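Long-range contacts in IMPACT family member YigZ (Escherichia coli, PDB 1VI7), which is of unknown function but may bind anions such as guanyl ribonucleotides and hydrolyse ribonucleoside triphosphates: residues Glu5-Ala11 with Thr132-Pro138; Ala12-Val16 with Gln126-Thr132. All blocks are in the same frame, centred on the assembly; numbering follows the deposited sequence.

Contact 1 (Glu5-Ala11 with Thr132-Pro138); sequences ESWLIPA and TTQRKTP
Leu8 lays its CD2 methyl over one face of the Arg135 guanidinium, 3.5 Å from NH2. The two residues are a non-hydrogen-bonded pair in a two-stranded antiparallel ribbon, in which strand 7-10 near the N-terminus meets strand 133-136, at an angle of 137° between their directions. With CG anti to the backbone N (chi1 -174°) and a bend at chi3, the Arg135 chain places its guanidinium beside Leu8 and Ser6. There NH1 donates to Ser6 OG, which lies close to the guanidinium plane, so the arginine is held at its edge by a hydroxyl while a methyl rests on its face. Next along the ribbon, Ile9 and Gln134 form the hydrogen-bonded pair: Ile9 N donates to Gln134 O (3.1 Å) and Gln134 N returns a bond to Ile9 O (3.0 Å). Their side chains share the other face with Trp7 and Lys136, and Ile9 CD1 meets Gln134 CG. Lys136 runs alongside the Trp7 indole and brings NZ to 3.5 Å from CZ2; Trp7 NE1 makes a weak hydrogen bond to Glu97 OE1, and Lys136 NZ a long, weak ion pair with the same oxygen. Pro138 packs its CG against Trp7 CZ3. At the far end the ribbon is closed by a nearly straight bond, Ala11 N to Thr132 O, 3.0 Å long with an N-H...O angle of 177°.

Contact 2 (Ala12-Val16 with Gln126-Thr132); sequences APVTV and QALRQLT
Val14 and Val16 both turn their side chains toward the C-terminal part of helix 113-128 and the residues that follow, and side-chain packing carries the contact. The apolar part is shared between them. Val16 sets CG1 against Ala127, 3.4 Å from CA and 3.6 Å from CB. Val14 divides its two methyls: CG1, anti to the backbone N (chi1 176°), reaches the Ala127 side, 4.1 Å from CB, while CG2 goes to Leu131, 3.8 Å from CD1. The side chains of Val14 and Leu131 meet at about a right angle, so the leucine comes across the valine instead of running beside it. Cutting Val14 back to an alanine is likely to leave Ala127 and Leu131 without their methyl partners, with a gap between strand and turn.

Methyls also lie against backbone carbonyls. Val14 CG1 is 3.6 Å from Ala127 O, and Leu131 CD1 is 3.5 Å from Ala12 O. Just ahead of the strand, Ala12 CB comes to within 4.0 Å of Thr132 OG1.

Hydrogen bonding belongs to each partner separately. Gln130 N donates to Ala127 O, and Leu131 N to Leu128 O in a type I beta turn from Leu128 to Leu131, whereas Val14 and Val16 make backbone bonds to Leu29 and Thr27 of strand 23-31. Leu29 also touches Val14 and Ala127. The arrangement is a helix packed on an antiparallel sheet, the C-terminal part of helix 113-128 lying on strand 14-20, an edge strand of the five-stranded sheet in this chain, consistent with a ribosomal protein S5 domain 2-like fold.

How the contacts relate
Contacts 1 and 2 illustrate how two chain regions, distant in sequence, can stay paired while the means of pairing changes. Strand 7-10 is followed by strand 14-20, and helix 113-128 by strand 133-136, so neighbouring parts of the same two chain regions meet as a ribbon in contact 1 and as helix on sheet in contact 2. The centres of the contacts lie about 15 Å apart. Thr132 belongs to both, and Pro10 CB packs on Leu131 CD1 at 3.7 Å, joining the two directly. Contact 2 involves an edge strand of the five-stranded sheet, whereas strand 133-136 of contact 1 leads on to strand 140-146 of the separate four-stranded sheet.

Contact 1 (Glu5-Ala11 with Thr132-Pro138)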
ATOM      1  N   GLU A   5      13.096   4.912  -5.564  1.00 64.11           N
ATOM      2  CA  GLU A   5      13.013   4.076  -6.756  1.00 63.10           C
ATOM      3  C   GLU A   5      11.987   2.973  -6.615  1.00 61.54           C
ATOM      4  O   GLU A   5      10.884   3.039  -7.184  1.00 61.46           O
ATOM      5  CB  GLU A   5      14.393   3.554  -7.125  1.00 65.57           C
ATOM      6  CG  GLU A   5      15.284   3.150  -5.984  1.00 69.82           C
ATOM      7  CD  GLU A   5      16.166   4.222  -5.394  1.00 71.42           C
ATOM      8  OE1 GLU A   5      15.700   5.359  -5.161  1.00 71.37           O
ATOM      9  OE2 GLU A   5      17.359   3.948  -5.087  1.00 72.19           O
ATOM     10  N   SER A   6      12.295   1.928  -5.846  1.00 59.59           N
ATOM     11  CA  SER A   6      11.310   0.870  -5.634  1.00 55.88           C
ATOM     12  C   SER A   6      11.380   0.421  -4.167  1.00 53.96           C
ATOM     13  O   SER A   6      12.253   0.805  -3.409  1.00 52.40           O
ATOM     14  CB  SER A   6      11.482  -0.318  -6.549  1.00 53.16           C
ATOM     15  OG  SER A   6      12.606  -1.084  -6.160  1.00 51.22           O
ATOM     16  N   TRP A   7      10.424  -0.423  -3.837  1.00 52.46           N
ATOM     17  CA  TRP A   7      10.320  -0.955  -2.490  1.00 51.01           C
ATOM     18  C   TRP A   7       9.690  -2.347  -2.499  1.00 49.19           C
ATOM     19  O   TRP A   7       9.263  -2.797  -3.558  1.00 49.38           O
ATOM     20  CB  TRP A   7       9.546   0.010  -1.615  1.00 50.35           C
ATOM     21  CG  TRP A   7       8.147   0.337  -2.004  1.00 47.21           C
ATOM     22  CD1 TRP A   7       7.023  -0.363  -1.687  1.00 46.12           C
ATOM     23  CD2 TRP A   7       7.701   1.476  -2.753  1.00 47.10           C
ATOM     24  NE1 TRP A   7       5.911   0.249  -2.189  1.00 45.84           N
ATOM     25  CE2 TRP A   7       6.301   1.386  -2.851  1.00 48.00           C
ATOM     26  CE3 TRP A   7       8.357   2.555  -3.355  1.00 44.84           C
ATOM     27  CZ2 TRP A   7       5.522   2.337  -3.526  1.00 48.71           C
ATOM     28  CZ3 TRP A   7       7.584   3.489  -4.019  1.00 45.85           C
ATOM     29  CH2 TRP A   7       6.194   3.387  -4.106  1.00 46.44           C
ATOM     30  N   LEU A   8       9.639  -2.994  -1.338  1.00 46.16           N
ATOM     31  CA  LEU A   8       9.052  -4.316  -1.246  1.00 43.57           C
ATOM     32  C   LEU A   8       7.661  -4.197  -0.632  1.00 42.27           C
ATOM     33  O   LEU A   8       7.407  -3.173   0.010  1.00 42.41           O
ATOM     34  CB  LEU A   8       9.892  -5.265  -0.397  1.00 44.46           C
ATOM     35  CG  LEU A   8      11.351  -5.493  -0.774  1.00 43.60           C
ATOM     36  CD1 LEU A   8      12.044  -6.383   0.239  1.00 42.24           C
ATOM     37  CD2 LEU A   8      11.494  -6.085  -2.164  1.00 43.76           C
ATOM     38  N   ILE A   9       6.749  -5.081  -1.016  1.00 39.51           N
ATOM     39  CA  ILE A   9       5.401  -5.075  -0.433  1.00 36.89           C
ATOM     40  C   ILE A   9       5.000  -6.520  -0.165  1.00 35.96           C
ATOM     41  O   ILE A   9       5.709  -7.441  -0.623  1.00 36.38           O
ATOM     42  CB  ILE A   9       4.391  -4.383  -1.339  1.00 38.70           C
ATOM     43  CG1 ILE A   9       4.298  -5.030  -2.729  1.00 35.25           C
ATOM     44  CG2 ILE A   9       4.691  -2.888  -1.541  1.00 40.33           C
ATOM     45  CD1 ILE A   9       3.186  -6.024  -2.873  1.00 29.13           C
ATOM     46  N   PRO A  10       3.891  -6.755   0.528  1.00 33.18           N
ATOM     47  CA  PRO A  10       3.459  -8.102   0.815  1.00 32.54           C
ATOM     48  C   PRO A  10       2.922  -8.833  -0.407  1.00 33.65           C
ATOM     49  O   PRO A  10       1.925  -8.412  -1.009  1.00 34.29           O
ATOM     50  CB  PRO A  10       2.359  -7.924   1.861  1.00 30.84           C
ATOM     51  CG  PRO A  10       2.398  -6.544   2.305  1.00 29.61           C
ATOM     52  CD  PRO A  10       3.110  -5.748   1.253  1.00 31.11           C
ATOM     53  N   ALA A  11       3.377 -10.057  -0.634  1.00 34.23           N
ATOM     54  CA  ALA A  11       2.942 -10.928  -1.715  1.00 33.07           C
ATOM     55  C   ALA A  11       1.867 -11.904  -1.275  1.00 33.07           C
ATOM     56  O   ALA A  11       1.285 -12.694  -2.029  1.00 33.09           O
ATOM     57  CB  ALA A  11       4.148 -11.686  -2.274  1.00 28.54           C
ATOM     58  N   THR A 132       6.046 -12.914   3.216  1.00 27.05           N
ATOM     59  CA  THR A 132       6.736 -13.082   1.926  1.00 25.80           C
ATOM     60  C   THR A 132       6.564 -11.796   1.135  1.00 25.36           C
ATOM     61  O   THR A 132       5.468 -11.207   1.214  1.00 26.31           O
ATOM     62  CB  THR A 132       6.196 -14.291   1.162  1.00 24.88           C
ATOM     63  OG1 THR A 132       4.886 -14.054   0.609  1.00 22.38           O
ATOM     64  CG2 THR A 132       6.125 -15.485   2.121  1.00 22.37           C
ATOM     65  N   THR A 133       7.567 -11.336   0.419  1.00 24.40           N
ATOM     66  CA  THR A 133       7.457 -10.062  -0.269  1.00 26.69           C
ATOM     67  C   THR A 133       7.705 -10.085  -1.753  1.00 28.43           C
ATOM     68  O   THR A 133       7.916 -11.117  -2.370  1.00 28.44           O
ATOM     69  CB  THR A 133       8.436  -9.054   0.401  1.00 26.31           C
ATOM     70  OG1 THR A 133       9.696  -9.699   0.635  1.00 24.80           O
ATOM     71  CG2 THR A 133       7.905  -8.520   1.718  1.00 19.37           C
ATOM     72  N   GLN A 134       7.627  -8.908  -2.383  1.00 31.82           N
ATOM     73  CA  GLN A 134       7.909  -8.725  -3.801  1.00 34.92           C
ATOM     74  C   GLN A 134       8.245  -7.270  -4.131  1.00 35.76           C
ATOM     75  O   GLN A 134       7.543  -6.366  -3.671  1.00 36.34           O
ATOM     76  CB  GLN A 134       6.761  -9.184  -4.689  1.00 35.90           C
ATOM     77  CG  GLN A 134       5.383  -8.830  -4.183  1.00 39.29           C
ATOM     78  CD  GLN A 134       4.308  -9.072  -5.229  1.00 41.10           C
ATOM     79  OE1 GLN A 134       3.500  -9.995  -5.132  1.00 37.67           O
ATOM     80  NE2 GLN A 134       4.314  -8.201  -6.239  1.00 41.92           N
ATOM     81  N   ARG A 135       9.220  -7.047  -5.004  1.00 37.10           N
ATOM     82  CA  ARG A 135       9.586  -5.673  -5.344  1.00 39.78           C
ATOM     83  C   ARG A 135       8.452  -5.001  -6.095  1.00 42.33           C
ATOM     84  O   ARG A 135       7.542  -5.640  -6.609  1.00 42.63           O
ATOM     85  CB  ARG A 135      10.894  -5.551  -6.081  1.00 37.77           C
ATOM     86  CG  ARG A 135      11.395  -4.142  -6.328  1.00 34.28           C
ATOM     87  CD  ARG A 135      12.901  -4.177  -6.588  1.00 38.38           C
ATOM     88  NE  ARG A 135      13.588  -4.663  -5.397  1.00 43.17           N
ATOM     89  CZ  ARG A 135      13.752  -3.961  -4.285  1.00 48.10           C
ATOM     90  NH1 ARG A 135      13.288  -2.713  -4.200  1.00 51.07           N
ATOM     91  NH2 ARG A 135      14.363  -4.482  -3.222  1.00 47.95           N
ATOM     92  N   LYS A 136       8.500  -3.669  -6.123  1.00 45.37           N
ATOM     93  CA  LYS A 136       7.426  -2.940  -6.793  1.00 48.21           C
ATOM     94  C   LYS A 136       7.872  -1.602  -7.323  1.00 49.36           C
ATOM     95  O   LYS A 136       7.896  -0.629  -6.569  1.00 51.23           O
ATOM     96  CB  LYS A 136       6.260  -2.793  -5.795  1.00 47.73           C
ATOM     97  CG  LYS A 136       5.100  -2.057  -6.403  1.00 50.29           C
ATOM     98  CD  LYS A 136       3.942  -1.813  -5.469  1.00 51.41           C
ATOM     99  CE  LYS A 136       3.112  -0.613  -5.953  1.00 51.69           C
ATOM    100  NZ  LYS A 136       4.012   0.557  -6.200  1.00 53.09           N
ATOM    101  N   THR A 137       8.287  -1.537  -8.588  1.00 50.84           N
ATOM    102  CA  THR A 137       8.705  -0.248  -9.152  1.00 52.26           C
ATOM    103  C   THR A 137       7.497   0.494  -9.706  1.00 52.34           C
ATOM    104  O   THR A 137       6.804   0.019 -10.603  1.00 53.22           O
ATOM    105  CB  THR A 137       9.797  -0.360 -10.198  1.00 54.16           C
ATOM    106  OG1 THR A 137      10.763  -1.373  -9.838  1.00 55.62           O
ATOM    107  CG2 THR A 137      10.564   0.969 -10.285  1.00 55.41           C
ATOM    108  N   PRO A 138       7.127   1.581  -9.039  1.00 52.70           N
ATOM    109  CA  PRO A 138       5.987   2.387  -9.419  1.00 52.01           C
ATOM    110  C   PRO A 138       6.141   3.058 -10.780  1.00 50.87           C
ATOM    111  O   PRO A 138       7.217   3.508 -11.179  1.00 50.22           O
ATOM    112  CB  PRO A 138       5.943   3.469  -8.327  1.00 51.44           C
ATOM    113  CG  PRO A 138       7.411   3.672  -8.041  1.00 51.40           C
ATOM    114  CD  PRO A 138       7.943   2.250  -7.979  1.00 52.06           C
TER

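Contact 2 (Ala12-Val16 with Gln126-Thr132)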
ATOM      1  N   ALA A  12       1.578 -11.930   0.010  1.00 33.35           N
ATOM      2  CA  ALA A  12       0.556 -12.820   0.540  1.00 34.62           C
ATOM      3  C   ALA A  12       0.285 -12.391   1.986  1.00 36.87           C
ATOM      4  O   ALA A  12       1.158 -11.806   2.618  1.00 36.90           O
ATOM      5  CB  ALA A  12       0.937 -14.274   0.508  1.00 30.81           C
ATOM      6  N   PRO A  13      -0.946 -12.606   2.397  1.00 38.25           N
ATOM      7  CA  PRO A  13      -1.385 -12.250   3.740  1.00 37.83           C
ATOM      8  C   PRO A  13      -0.751 -13.203   4.738  1.00 36.70           C
ATOM      9  O   PRO A  13      -0.216 -14.226   4.322  1.00 34.97           O
ATOM     10  CB  PRO A  13      -2.897 -12.464   3.671  1.00 38.56           C
ATOM     11  CG  PRO A  13      -3.074 -13.563   2.687  1.00 38.15           C
ATOM     12  CD  PRO A  13      -1.989 -13.363   1.666  1.00 38.69           C
ATOM     13  N   VAL A  14      -0.722 -12.806   5.995  1.00 36.54           N
ATOM     14  CA  VAL A  14      -0.147 -13.606   7.063  1.00 35.86           C
ATOM     15  C   VAL A  14      -1.107 -13.533   8.267  1.00 38.75           C
ATOM     16  O   VAL A  14      -1.642 -12.466   8.570  1.00 38.36           O
ATOM     17  CB  VAL A  14       1.203 -13.086   7.567  1.00 30.07           C
ATOM     18  CG1 VAL A  14       1.728 -13.894   8.738  1.00 21.69           C
ATOM     19  CG2 VAL A  14       2.237 -12.970   6.477  1.00 30.05           C
ATOM     20  N   THR A  15      -1.170 -14.641   8.979  1.00 39.47           N
ATOM     21  CA  THR A  15      -2.041 -14.704  10.141  1.00 41.70           C
ATOM     22  C   THR A  15      -1.342 -15.505  11.206  1.00 43.13           C
ATOM     23  O   THR A  15      -0.912 -16.624  10.908  1.00 45.97           O
ATOM     24  CB  THR A  15      -3.372 -15.351   9.734  1.00 44.12           C
ATOM     25  OG1 THR A  15      -4.193 -15.604  10.879  1.00 48.71           O
ATOM     26  CG2 THR A  15      -3.121 -16.674   9.023  1.00 47.42           C
ATOM     27  N   VAL A  16      -1.048 -14.930  12.367  1.00 43.77           N
ATOM     28  CA  VAL A  16      -0.428 -15.780  13.406  1.00 44.57           C
ATOM     29  C   VAL A  16      -1.178 -15.534  14.705  1.00 46.15           C
ATOM     30  O   VAL A  16      -1.898 -14.523  14.792  1.00 46.09           O
ATOM     31  CB  VAL A  16       1.063 -15.762  13.432  1.00 42.01           C
ATOM     32  CG1 VAL A  16       1.688 -14.454  12.994  1.00 40.88           C
ATOM     33  CG2 VAL A  16       1.641 -16.175  14.797  1.00 42.73           C
ATOM     34  N   GLN A 126       6.171 -11.165  15.097  1.00 30.35           N
ATOM     35  CA  GLN A 126       6.207 -12.575  14.764  1.00 31.58           C
ATOM     36  C   GLN A 126       5.713 -12.835  13.345  1.00 32.44           C
ATOM     37  O   GLN A 126       6.231 -13.661  12.608  1.00 31.93           O
ATOM     38  CB  GLN A 126       5.349 -13.380  15.744  1.00 32.33           C
ATOM     39  CG  GLN A 126       5.886 -13.434  17.160  1.00 36.64           C
ATOM     40  CD  GLN A 126       7.360 -13.820  17.160  1.00 40.75           C
ATOM     41  OE1 GLN A 126       8.152 -13.132  17.807  1.00 42.72           O
ATOM     42  NE2 GLN A 126       7.696 -14.788  16.314  1.00 41.76           N
ATOM     43  N   ALA A 127       4.614 -12.149  13.035  1.00 33.03           N
ATOM     44  CA  ALA A 127       3.915 -12.247  11.767  1.00 30.87           C
ATOM     45  C   ALA A 127       4.871 -11.865  10.632  1.00 30.28           C
ATOM     46  O   ALA A 127       4.971 -12.490   9.593  1.00 26.84           O
ATOM     47  CB  ALA A 127       2.747 -11.266  11.764  1.00 30.02           C
ATOM     48  N   LEU A 128       5.596 -10.785  10.945  1.00 30.15           N
ATOM     49  CA  LEU A 128       6.593 -10.211  10.079  1.00 28.49           C
ATOM     50  C   LEU A 128       7.676 -11.188   9.739  1.00 29.19           C
ATOM     51  O   LEU A 128       8.112 -11.200   8.583  1.00 30.63           O
ATOM     52  CB  LEU A 128       7.108  -8.885  10.600  1.00 25.16           C
ATOM     53  CG  LEU A 128       6.084  -7.742  10.498  1.00 27.27           C
ATOM     54  CD1 LEU A 128       6.570  -6.532  11.246  1.00 28.72           C
ATOM     55  CD2 LEU A 128       5.764  -7.417   9.037  1.00 27.65           C
ATOM     56  N   ARG A 129       8.012 -12.109  10.625  1.00 30.69           N
ATOM     57  CA  ARG A 129       8.975 -13.160  10.358  1.00 30.63           C
ATOM     58  C   ARG A 129       8.420 -14.126   9.306  1.00 29.33           C
ATOM     59  O   ARG A 129       9.184 -14.959   8.803  1.00 31.57           O
ATOM     60  CB  ARG A 129       9.368 -13.952  11.586  1.00 30.69           C
ATOM     61  CG  ARG A 129      10.243 -13.366  12.626  1.00 31.54           C
ATOM     62  CD  ARG A 129      10.202 -14.186  13.922  1.00 37.09           C
ATOM     63  NE  ARG A 129      10.556 -13.370  15.079  1.00 42.95           N
ATOM     64  CZ  ARG A 129      11.777 -12.908  15.322  1.00 48.72           C
ATOM     65  NH1 ARG A 129      12.017 -12.148  16.390  1.00 49.99           N
ATOM     66  NH2 ARG A 129      12.794 -13.224  14.517  1.00 51.49           N
ATOM     67  N   GLN A 130       7.133 -14.200   9.080  1.00 29.60           N
ATOM     68  CA  GLN A 130       6.620 -15.121   8.057  1.00 30.78           C
ATOM     69  C   GLN A 130       6.105 -14.415   6.812  1.00 29.65           C
ATOM     70  O   GLN A 130       5.536 -15.073   5.933  1.00 29.17           O
ATOM     71  CB  GLN A 130       5.533 -16.022   8.672  1.00 32.14           C
ATOM     72  CG  GLN A 130       5.943 -16.609   9.997  1.00 38.74           C
ATOM     73  CD  GLN A 130       4.967 -17.503  10.707  1.00 42.14           C
ATOM     74  OE1 GLN A 130       5.071 -17.612  11.945  1.00 42.40           O
ATOM     75  NE2 GLN A 130       4.054 -18.161   9.991  1.00 40.70           N
ATOM     76  N   LEU A 131       6.273 -13.113   6.679  1.00 28.03           N
ATOM     77  CA  LEU A 131       5.794 -12.362   5.546  1.00 27.44           C
ATOM     78  C   LEU A 131       6.675 -12.560   4.322  1.00 28.27           C
ATOM     79  O   LEU A 131       7.922 -12.456   4.372  1.00 29.60           O
ATOM     80  CB  LEU A 131       5.697 -10.850   5.893  1.00 26.34           C
ATOM     81  CG  LEU A 131       5.237  -9.932   4.767  1.00 23.37           C
ATOM     82  CD1 LEU A 131       3.804 -10.265   4.374  1.00 26.38           C
ATOM     83  CD2 LEU A 131       5.339  -8.467   5.082  1.00 25.73           C
ATOM     84  N   THR A 132       6.046 -12.914   3.216  1.00 27.05           N
ATOM     85  CA  THR A 132       6.736 -13.082   1.926  1.00 25.80           C
ATOM     86  C   THR A 132       6.564 -11.796   1.135  1.00 25.36           C
ATOM     87  O   THR A 132       5.468 -11.207   1.214  1.00 26.31           O
ATOM     88  CB  THR A 132       6.196 -14.291   1.162  1.00 24.88           C
ATOM     89  OG1 THR A 132       4.886 -14.054   0.609  1.00 22.38           O
ATOM     90  CG2 THR A 132       6.125 -15.485   2.121  1.00 22.37           C
TER